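Local coordinates for penaeus monodon metallodensovirus major capsid protein (Penaeus monodon metallodensovirus, PDB 6WH7) that builds the viral capsid, sixty copies of its jelly-roll subunit forming the shell that probably encloses the densovirus genome, at residues V59-K65 / T295-F301; I64-N68 / Y91-T96; W85-Y91 / P121-Y126. One frame throughout, in Å; residues are numbered along the deposited sequence.

Contact 1: residues V59-K65 / T295-F301; sequences VYRTAIK and TEIEFEF
Residues 59-65 and 295-301 pair as antiparallel neighbours in the four-stranded BIDG-type sheet of the jelly roll, Thr62 facing Phe299 and Ala63 facing Glu298. Hydrogen-bonded pairs at Tyr60-Phe301, Thr62-Phe299 and Ile64-Ile297 hold the register: Tyr60 N reaches Phe301 O at 2.8 Å, and Ile64 N reaches Ile297 O at 2.8 Å. The N-to-C directions of these two short segments differ by 156°, a modest twist away from antiparallel. On the buried face, Tyr60 CB makes a CH-pi contact over one face of the Phe301 ring, 3.3 Å from Phe301 CZ; the two rings are near parallel but slid apart, barely overlapping. Phe301 CG projects between its own backbone N and carbonyl carbon (chi1 60°), which turns the ring across the strand boundary toward Tyr60. Ile64 CD1 meets Phe299 CE2 at 3.9 Å. On the charged face, Arg61 and Glu300 form a salt bridge, Arg61 NE to Glu300 OE2 3.4 Å, side by side and pointing the same way, their planes 85° apart. Arg120 pairs with Glu300 OE1. Strand 59-75 touches a second subunit, where Tyr60 OH bonds Arg61 O and Lys65 NZ bonds Asp51 O. Such pairing of first and last strands, B and I, marks the parvoviral jelly roll.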
# COMPACT_ATOMS: atom_id res chain seq x y z
N VAL A 59 -55.11 -14.61 62.89
CA VAL A 59 -56.07 -15.66 62.56
C VAL A 59 -55.34 -16.99 62.53
O VAL A 59 -54.33 -17.14 61.83
CB VAL A 59 -56.75 -15.39 61.21
CG1 VAL A 59 -57.62 -16.54 60.83
CG2 VAL A 59 -57.55 -14.12 61.28
N TYR A 60 -55.84 -17.95 63.29
CA TYR A 60 -55.28 -19.28 63.33
C TYR A 60 -56.20 -20.23 62.60
O TYR A 60 -57.42 -20.08 62.62
CB TYR A 60 -55.11 -19.74 64.77
CG TYR A 60 -54.26 -18.85 65.61
CD1 TYR A 60 -52.90 -19.04 65.70
CD2 TYR A 60 -54.83 -17.80 66.31
CE1 TYR A 60 -52.13 -18.22 66.47
CE2 TYR A 60 -54.07 -16.98 67.06
CZ TYR A 60 -52.72 -17.19 67.15
OH TYR A 60 -51.96 -16.36 67.93
N ARG A 61 -55.60 -21.23 61.95
CA ARG A 61 -56.34 -22.15 61.10
C ARG A 61 -56.21 -23.56 61.63
O ARG A 61 -55.11 -24.02 61.94
CB ARG A 61 -55.84 -22.06 59.67
CG ARG A 61 -56.19 -20.75 59.04
CD ARG A 61 -55.58 -20.57 57.68
NE ARG A 61 -55.99 -19.30 57.12
CZ ARG A 61 -55.44 -18.13 57.44
NH1 ARG A 61 -54.46 -18.08 58.32
NH2 ARG A 61 -55.88 -17.01 56.88
N THR A 62 -57.35 -24.24 61.73
CA THR A 62 -57.39 -25.64 62.11
C THR A 62 -58.39 -26.35 61.22
O THR A 62 -59.12 -25.72 60.45
CB THR A 62 -57.77 -25.83 63.57
OG1 THR A 62 -57.61 -27.21 63.92
CG2 THR A 62 -59.21 -25.44 63.81
N ALA A 63 -58.39 -27.67 61.30
CA ALA A 63 -59.38 -28.46 60.60
C ALA A 63 -59.87 -29.56 61.52
O ALA A 63 -59.29 -29.82 62.57
CB ALA A 63 -58.81 -29.05 59.30
N ILE A 64 -60.96 -30.18 61.11
CA ILE A 64 -61.45 -31.41 61.71
C ILE A 64 -61.63 -32.39 60.57
O ILE A 64 -62.49 -32.20 59.71
CB ILE A 64 -62.76 -31.21 62.48
CG1 ILE A 64 -62.52 -30.34 63.70
CG2 ILE A 64 -63.35 -32.55 62.86
CD1 ILE A 64 -63.77 -29.91 64.38
N LYS A 65 -60.81 -33.44 60.56
CA LYS A 65 -60.88 -34.47 59.54
C LYS A 65 -61.42 -35.73 60.19
O LYS A 65 -60.89 -36.19 61.20
CB LYS A 65 -59.50 -34.72 58.94
CG LYS A 65 -58.98 -33.53 58.17
CD LYS A 65 -57.53 -33.65 57.82
CE LYS A 65 -57.29 -34.80 56.87
NZ LYS A 65 -55.85 -34.90 56.52
N THR A 295 -64.52 -36.61 55.59
CA THR A 295 -64.94 -35.22 55.61
C THR A 295 -63.85 -34.36 56.23
O THR A 295 -63.09 -34.82 57.08
CB THR A 295 -66.24 -35.03 56.40
OG1 THR A 295 -66.04 -35.44 57.75
CG2 THR A 295 -67.33 -35.87 55.79
N GLU A 296 -63.76 -33.12 55.77
CA GLU A 296 -62.85 -32.16 56.36
C GLU A 296 -63.53 -30.80 56.41
O GLU A 296 -64.10 -30.36 55.42
CB GLU A 296 -61.55 -32.06 55.57
CG GLU A 296 -60.57 -31.09 56.16
CD GLU A 296 -59.29 -31.01 55.37
OE1 GLU A 296 -59.19 -31.70 54.33
OE2 GLU A 296 -58.38 -30.26 55.77
N ILE A 297 -63.47 -30.16 57.57
CA ILE A 297 -63.90 -28.79 57.74
C ILE A 297 -62.73 -28.00 58.30
O ILE A 297 -62.12 -28.41 59.29
CB ILE A 297 -65.14 -28.68 58.64
CG1 ILE A 297 -65.60 -27.23 58.74
CG2 ILE A 297 -64.89 -29.30 60.00
CD1 ILE A 297 -66.96 -27.09 59.33
N GLU A 298 -62.39 -26.90 57.65
CA GLU A 298 -61.21 -26.12 57.99
C GLU A 298 -61.67 -24.87 58.73
O GLU A 298 -62.25 -23.98 58.13
CB GLU A 298 -60.44 -25.73 56.74
CG GLU A 298 -59.86 -26.89 55.98
CD GLU A 298 -59.14 -26.44 54.73
OE1 GLU A 298 -59.23 -25.24 54.40
OE2 GLU A 298 -58.48 -27.27 54.08
N PHE A 299 -61.37 -24.78 60.01
CA PHE A 299 -61.77 -23.62 60.79
C PHE A 299 -60.67 -22.58 60.87
O PHE A 299 -59.48 -22.91 60.93
CB PHE A 299 -62.17 -24.02 62.20
CG PHE A 299 -63.47 -24.73 62.27
CD1 PHE A 299 -64.65 -24.03 62.37
CD2 PHE A 299 -63.52 -26.10 62.25
CE1 PHE A 299 -65.84 -24.67 62.46
CE2 PHE A 299 -64.71 -26.75 62.34
CZ PHE A 299 -65.87 -26.03 62.44
N GLU A 300 -61.07 -21.32 60.86
CA GLU A 300 -60.23 -20.23 61.32
C GLU A 300 -60.72 -19.81 62.70
O GLU A 300 -61.92 -19.69 62.92
CB GLU A 300 -60.28 -19.03 60.38
CG GLU A 300 -59.61 -19.25 59.07
CD GLU A 300 -59.77 -18.06 58.15
OE1 GLU A 300 -60.56 -17.16 58.48
OE2 GLU A 300 -59.09 -18.03 57.10
N PHE A 301 -59.79 -19.60 63.61
CA PHE A 301 -60.17 -19.07 64.91
C PHE A 301 -59.25 -17.92 65.27
O PHE A 301 -58.23 -17.67 64.63
CB PHE A 301 -60.16 -20.15 66.00
CG PHE A 301 -58.84 -20.82 66.20
CD1 PHE A 301 -57.97 -20.36 67.16
CD2 PHE A 301 -58.48 -21.91 65.45
CE1 PHE A 301 -56.77 -20.99 67.37
CE2 PHE A 301 -57.28 -22.53 65.64
CZ PHE A 301 -56.43 -22.08 66.60

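Contact 2: residues I64-N68 / Y91-T96; sequences IKLRN and YCEYNT
Tyr94 OH donates a hydrogen bond to Arg67 O, 3.1 Å away and in the carbonyl plane, tying the loop after helix 88-92 to strand 59-75 of the jelly roll. The helix lies in the connection between strands 79-83 and 118-135, by topology probably C and D. With its ring carbon CG anti to the backbone N (chi1 -172°), Tyr94 reaches obliquely across toward the strand, and the edge of its ring, not a face, meets the carbonyl. Leu66 CD1 also comes at the ring edge, near its plane, and lies 3.8 Å from Tyr94 CB. One face of the ring is overlaid by Thr96 OG1, 3.9 Å above the centre; Tyr99 adds an edge-to-face contact. Thr96 and Asn68 approach from opposite directions, Thr96 CG2 3.1 Å from Asn68 OD1. Arg67 itself turns from the loop, and its NH2 bonds Ser202 O of a third subunit, while Tyr94 packs on Val308 of the second, so this buried contact sits close to where three subunits meet. Toward the helix, the interaction becomes aliphatic. Leu66 CD1 packs near Tyr91 O. Ile64, its CG1 branch anti to its carbonyl carbon (chi1 -67°) and the chain extended beyond (chi2 171°), sets its CD1 methyl 3.6 Å from Cys92 CB.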
# COMPACT_ATOMS: atom_id res chain seq x y z
N ILE A 64 -60.96 -30.18 61.11
CA ILE A 64 -61.45 -31.41 61.71
C ILE A 64 -61.63 -32.39 60.57
O ILE A 64 -62.49 -32.20 59.71
CB ILE A 64 -62.76 -31.21 62.48
CG1 ILE A 64 -62.52 -30.34 63.70
CG2 ILE A 64 -63.35 -32.55 62.86
CD1 ILE A 64 -63.77 -29.91 64.38
N LYS A 65 -60.81 -33.44 60.56
CA LYS A 65 -60.88 -34.47 59.54
C LYS A 65 -61.42 -35.73 60.19
O LYS A 65 -60.89 -36.19 61.20
CB LYS A 65 -59.50 -34.72 58.94
CG LYS A 65 -58.98 -33.53 58.17
CD LYS A 65 -57.53 -33.65 57.82
CE LYS A 65 -57.29 -34.80 56.87
NZ LYS A 65 -55.85 -34.90 56.52
N LEU A 66 -62.49 -36.27 59.63
CA LEU A 66 -63.13 -37.47 60.15
C LEU A 66 -63.34 -38.45 59.01
O LEU A 66 -63.70 -38.06 57.90
CB LEU A 66 -64.45 -37.15 60.81
CG LEU A 66 -64.41 -36.35 62.11
CD1 LEU A 66 -65.81 -35.98 62.51
CD2 LEU A 66 -63.77 -37.18 63.18
N ARG A 67 -63.14 -39.73 59.29
CA ARG A 67 -63.25 -40.78 58.30
C ARG A 67 -64.24 -41.83 58.77
O ARG A 67 -64.33 -42.13 59.96
CB ARG A 67 -61.90 -41.41 58.00
CG ARG A 67 -61.94 -42.51 56.99
CD ARG A 67 -60.55 -42.95 56.63
NE ARG A 67 -59.80 -43.41 57.79
CZ ARG A 67 -58.82 -42.72 58.35
NH1 ARG A 67 -58.48 -41.54 57.85
NH2 ARG A 67 -58.19 -43.19 59.40
N ASN A 68 -64.98 -42.38 57.82
CA ASN A 68 -66.15 -43.18 58.10
C ASN A 68 -66.36 -44.15 56.95
O ASN A 68 -66.06 -43.84 55.80
CB ASN A 68 -67.35 -42.25 58.26
CG ASN A 68 -68.58 -42.97 58.66
OD1 ASN A 68 -68.52 -43.97 59.36
ND2 ASN A 68 -69.72 -42.48 58.20
N TYR A 91 -69.60 -32.41 59.39
CA TYR A 91 -68.15 -32.38 59.30
C TYR A 91 -67.44 -32.46 60.64
O TYR A 91 -66.45 -33.19 60.78
CB TYR A 91 -67.74 -31.11 58.57
CG TYR A 91 -68.27 -31.07 57.18
CD1 TYR A 91 -67.56 -31.62 56.14
CD2 TYR A 91 -69.50 -30.50 56.91
CE1 TYR A 91 -68.04 -31.58 54.87
CE2 TYR A 91 -69.99 -30.46 55.65
CZ TYR A 91 -69.25 -31.01 54.63
OH TYR A 91 -69.73 -30.98 53.35
N CYS A 92 -67.88 -31.69 61.62
CA CYS A 92 -67.16 -31.53 62.87
C CYS A 92 -67.71 -32.39 64.00
O CYS A 92 -67.24 -32.28 65.13
CB CYS A 92 -67.14 -30.05 63.27
SG CYS A 92 -68.69 -29.22 63.10
N GLU A 93 -68.68 -33.24 63.71
CA GLU A 93 -69.29 -34.09 64.72
C GLU A 93 -69.48 -35.47 64.13
O GLU A 93 -70.00 -35.59 63.01
CB GLU A 93 -70.60 -33.47 65.18
CG GLU A 93 -71.39 -34.26 66.15
CD GLU A 93 -72.50 -33.45 66.73
OE1 GLU A 93 -72.56 -32.24 66.41
OE2 GLU A 93 -73.33 -34.00 67.49
N TYR A 94 -69.07 -36.50 64.85
CA TYR A 94 -68.94 -37.83 64.26
C TYR A 94 -70.15 -38.63 64.70
O TYR A 94 -70.17 -39.19 65.79
CB TYR A 94 -67.64 -38.46 64.73
CG TYR A 94 -67.25 -39.76 64.09
CD1 TYR A 94 -66.74 -39.78 62.80
CD2 TYR A 94 -67.34 -40.96 64.77
CE1 TYR A 94 -66.36 -40.95 62.21
CE2 TYR A 94 -66.96 -42.14 64.18
CZ TYR A 94 -66.47 -42.12 62.90
OH TYR A 94 -66.09 -43.29 62.30
N ASN A 95 -71.12 -38.76 63.81
CA ASN A 95 -72.37 -39.45 64.11
C ASN A 95 -72.36 -40.72 63.27
O ASN A 95 -72.69 -40.69 62.09
CB ASN A 95 -73.57 -38.58 63.79
CG ASN A 95 -73.68 -37.38 64.69
OD1 ASN A 95 -73.75 -36.25 64.21
ND2 ASN A 95 -73.73 -37.61 65.98
N THR A 96 -72.03 -41.83 63.91
CA THR A 96 -71.88 -43.09 63.21
C THR A 96 -72.14 -44.20 64.22
O THR A 96 -71.74 -44.08 65.38
CB THR A 96 -70.48 -43.24 62.61
OG1 THR A 96 -70.22 -42.15 61.73
CG2 THR A 96 -70.38 -44.53 61.83

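Contact 3: residues W85-Y91 / P121-Y126; sequences WNVMRFY and PTKVGY
Tyr91 and Val124 meet inside the parvoviral jelly roll, where the short helix 88-92 and the turn before it pack against the start of strand 118-135, near the centre of the chain. Aromatic contacts dominate. The Tyr91 ring is sandwiched: the Val124 CG2 methyl lies over one face, though its modelled closeness is doubtful, and Phe90 CD2 lies over the opposite face, 3.5 Å above the ring plane. Val124 CG2 stands anti to its backbone N, which aims this methyl across the gap at the ring. Trp85 and Tyr126 close the far end, their side chains crossing at about a right angle. Trp85 CE3 comes in near the plane of the Tyr126 ring, at its edge, 3.5 Å from Tyr126 CE2; the five-membered ring of Trp85 and the Tyr126 ring are inclined at 66°. Tyr126 CB in turn touches the edge of Phe90, 4.2 Å from Phe90 CE2.

Polar atoms hold the ends of these rings. Tyr91 OH bonds Trp85 O at 2.6 Å, on a lone pair in the carbonyl plane, so the helix tyrosine pins the turn from which Trp85 projects. Gly125 O lies at the edge of the Tyr91 ring, near CE1. Trp85 NE1 is hydrogen-bonded to Ala269 O, and Tyr126 OH to His271 ND1; His271 also stacks on Trp85 and belongs to strand 270-274, so this cluster bridges to the opposing CHEF sheet.

Aliphatic packing finishes the other end. Pro121 receives Met88, whose chain curls through two successive bends (chi2 -67°, chi3 -68°), the two side chains crossing at about a right angle, with Met88 CE 3.8 Å from Pro121 CG.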
# COMPACT_ATOMS: atom_id res chain seq x y z
N TRP A 85 -74.35 -32.72 53.51
CA TRP A 85 -73.03 -32.12 53.47
C TRP A 85 -73.11 -30.62 53.64
O TRP A 85 -72.07 -29.95 53.65
CB TRP A 85 -72.35 -32.46 52.15
CG TRP A 85 -72.79 -31.60 51.03
CD1 TRP A 85 -74.02 -31.54 50.46
CD2 TRP A 85 -71.96 -30.73 50.26
NE1 TRP A 85 -74.03 -30.64 49.44
CE2 TRP A 85 -72.76 -30.14 49.29
CE3 TRP A 85 -70.61 -30.38 50.32
CZ2 TRP A 85 -72.27 -29.22 48.38
CZ3 TRP A 85 -70.12 -29.48 49.42
CH2 TRP A 85 -70.94 -28.90 48.46
N ASN A 86 -74.31 -30.07 53.73
CA ASN A 86 -74.50 -28.66 54.03
C ASN A 86 -74.73 -28.40 55.50
O ASN A 86 -74.97 -27.25 55.88
CB ASN A 86 -75.62 -28.07 53.18
CG ASN A 86 -76.93 -28.78 53.36
OD1 ASN A 86 -76.97 -29.92 53.82
ND2 ASN A 86 -78.01 -28.12 53.00
N VAL A 87 -74.65 -29.42 56.34
CA VAL A 87 -74.87 -29.30 57.77
C VAL A 87 -73.51 -29.23 58.46
O VAL A 87 -72.62 -30.02 58.15
CB VAL A 87 -75.70 -30.48 58.29
CG1 VAL A 87 -75.96 -30.34 59.77
CG2 VAL A 87 -76.98 -30.59 57.52
N MET A 88 -73.36 -28.27 59.37
CA MET A 88 -72.12 -28.18 60.14
C MET A 88 -71.87 -29.46 60.92
O MET A 88 -70.73 -29.93 61.01
CB MET A 88 -72.18 -26.99 61.10
CG MET A 88 -72.07 -25.64 60.45
SD MET A 88 -70.47 -25.34 59.72
CE MET A 88 -69.47 -25.26 61.20
N ARG A 89 -72.92 -30.03 61.49
CA ARG A 89 -72.79 -31.23 62.31
C ARG A 89 -72.22 -32.40 61.53
O ARG A 89 -71.69 -33.34 62.14
CB ARG A 89 -74.17 -31.59 62.86
CG ARG A 89 -74.18 -32.70 63.83
CD ARG A 89 -75.58 -32.97 64.24
NE ARG A 89 -76.18 -31.85 64.94
CZ ARG A 89 -76.10 -31.68 66.25
NH1 ARG A 89 -75.47 -32.58 66.99
NH2 ARG A 89 -76.66 -30.63 66.82
N PHE A 90 -72.29 -32.36 60.21
CA PHE A 90 -71.80 -33.45 59.38
C PHE A 90 -70.29 -33.54 59.44
O PHE A 90 -69.73 -34.64 59.50
CB PHE A 90 -72.30 -33.21 57.96
CG PHE A 90 -71.86 -34.24 56.96
CD1 PHE A 90 -72.45 -35.48 56.92
CD2 PHE A 90 -70.93 -33.92 56.00
CE1 PHE A 90 -72.07 -36.40 55.99
CE2 PHE A 90 -70.55 -34.83 55.06
CZ PHE A 90 -71.12 -36.08 55.06
N TYR A 91 -69.60 -32.41 59.39
CA TYR A 91 -68.15 -32.38 59.30
C TYR A 91 -67.44 -32.46 60.64
O TYR A 91 -66.45 -33.19 60.78
CB TYR A 91 -67.74 -31.11 58.57
CG TYR A 91 -68.27 -31.07 57.18
CD1 TYR A 91 -67.56 -31.62 56.14
CD2 TYR A 91 -69.50 -30.50 56.91
CE1 TYR A 91 -68.04 -31.58 54.87
CE2 TYR A 91 -69.99 -30.46 55.65
CZ TYR A 91 -69.25 -31.01 54.63
OH TYR A 91 -69.73 -30.98 53.35
N PRO A 121 -66.00 -21.08 59.92
CA PRO A 121 -65.91 -22.40 59.27
C PRO A 121 -65.06 -22.47 58.01
O PRO A 121 -64.60 -23.57 57.69
CB PRO A 121 -67.37 -22.72 58.96
CG PRO A 121 -68.12 -21.98 59.96
CD PRO A 121 -67.40 -20.69 60.11
N THR A 122 -64.90 -21.38 57.26
CA THR A 122 -64.15 -21.37 55.99
C THR A 122 -64.44 -22.59 55.12
O THR A 122 -65.60 -22.94 54.92
CB THR A 122 -62.64 -21.25 56.23
OG1 THR A 122 -62.17 -22.39 56.93
CG2 THR A 122 -62.35 -20.03 57.04
N LYS A 123 -63.41 -23.24 54.59
CA LYS A 123 -63.63 -24.33 53.66
C LYS A 123 -64.29 -25.52 54.35
O LYS A 123 -64.10 -25.76 55.54
CB LYS A 123 -62.32 -24.79 53.02
CG LYS A 123 -62.51 -25.83 51.94
CD LYS A 123 -61.22 -26.42 51.46
CE LYS A 123 -60.40 -25.42 50.69
NZ LYS A 123 -59.12 -26.01 50.23
N VAL A 124 -65.07 -26.27 53.58
CA VAL A 124 -65.69 -27.50 54.05
C VAL A 124 -65.75 -28.45 52.86
O VAL A 124 -65.88 -28.01 51.72
CB VAL A 124 -67.08 -27.23 54.65
CG1 VAL A 124 -68.15 -27.13 53.58
CG2 VAL A 124 -67.41 -28.21 55.69
N GLY A 125 -65.61 -29.73 53.12
CA GLY A 125 -65.57 -30.68 52.03
C GLY A 125 -65.58 -32.10 52.52
O GLY A 125 -65.32 -32.38 53.69
N TYR A 126 -65.89 -33.01 51.60
CA TYR A 126 -65.90 -34.43 51.91
C TYR A 126 -65.43 -35.21 50.69
O TYR A 126 -65.46 -34.72 49.56
CB TYR A 126 -67.29 -34.90 52.34
CG TYR A 126 -68.33 -34.92 51.26
CD1 TYR A 126 -68.61 -36.08 50.57
CD2 TYR A 126 -69.03 -33.78 50.93
CE1 TYR A 126 -69.56 -36.10 49.59
CE2 TYR A 126 -69.98 -33.80 49.95
CZ TYR A 126 -70.24 -34.96 49.28
OH TYR A 126 -71.19 -34.98 48.30

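From the N terminus, strand 59-75 supplies the first half of both contact 1 and contact 2, which share Ile64 and Lys65. Contact 3 opens at 85-91, before contact 2 has closed at 91-96 as the chain leaves helix 88-92, and closes at 121-126, so the two cross; they share Tyr91. Contact 1 closes last, at strand 287-302, with contact 3 nested inside its long loop. Strand 287-302 lies between strands 59-75 and 118-135, with probable hydrogen bonds from Thr295 N to Leu66 O and from Glu296 N to Gly125 O. The helix thus packs against three neighbouring strands of one sheet.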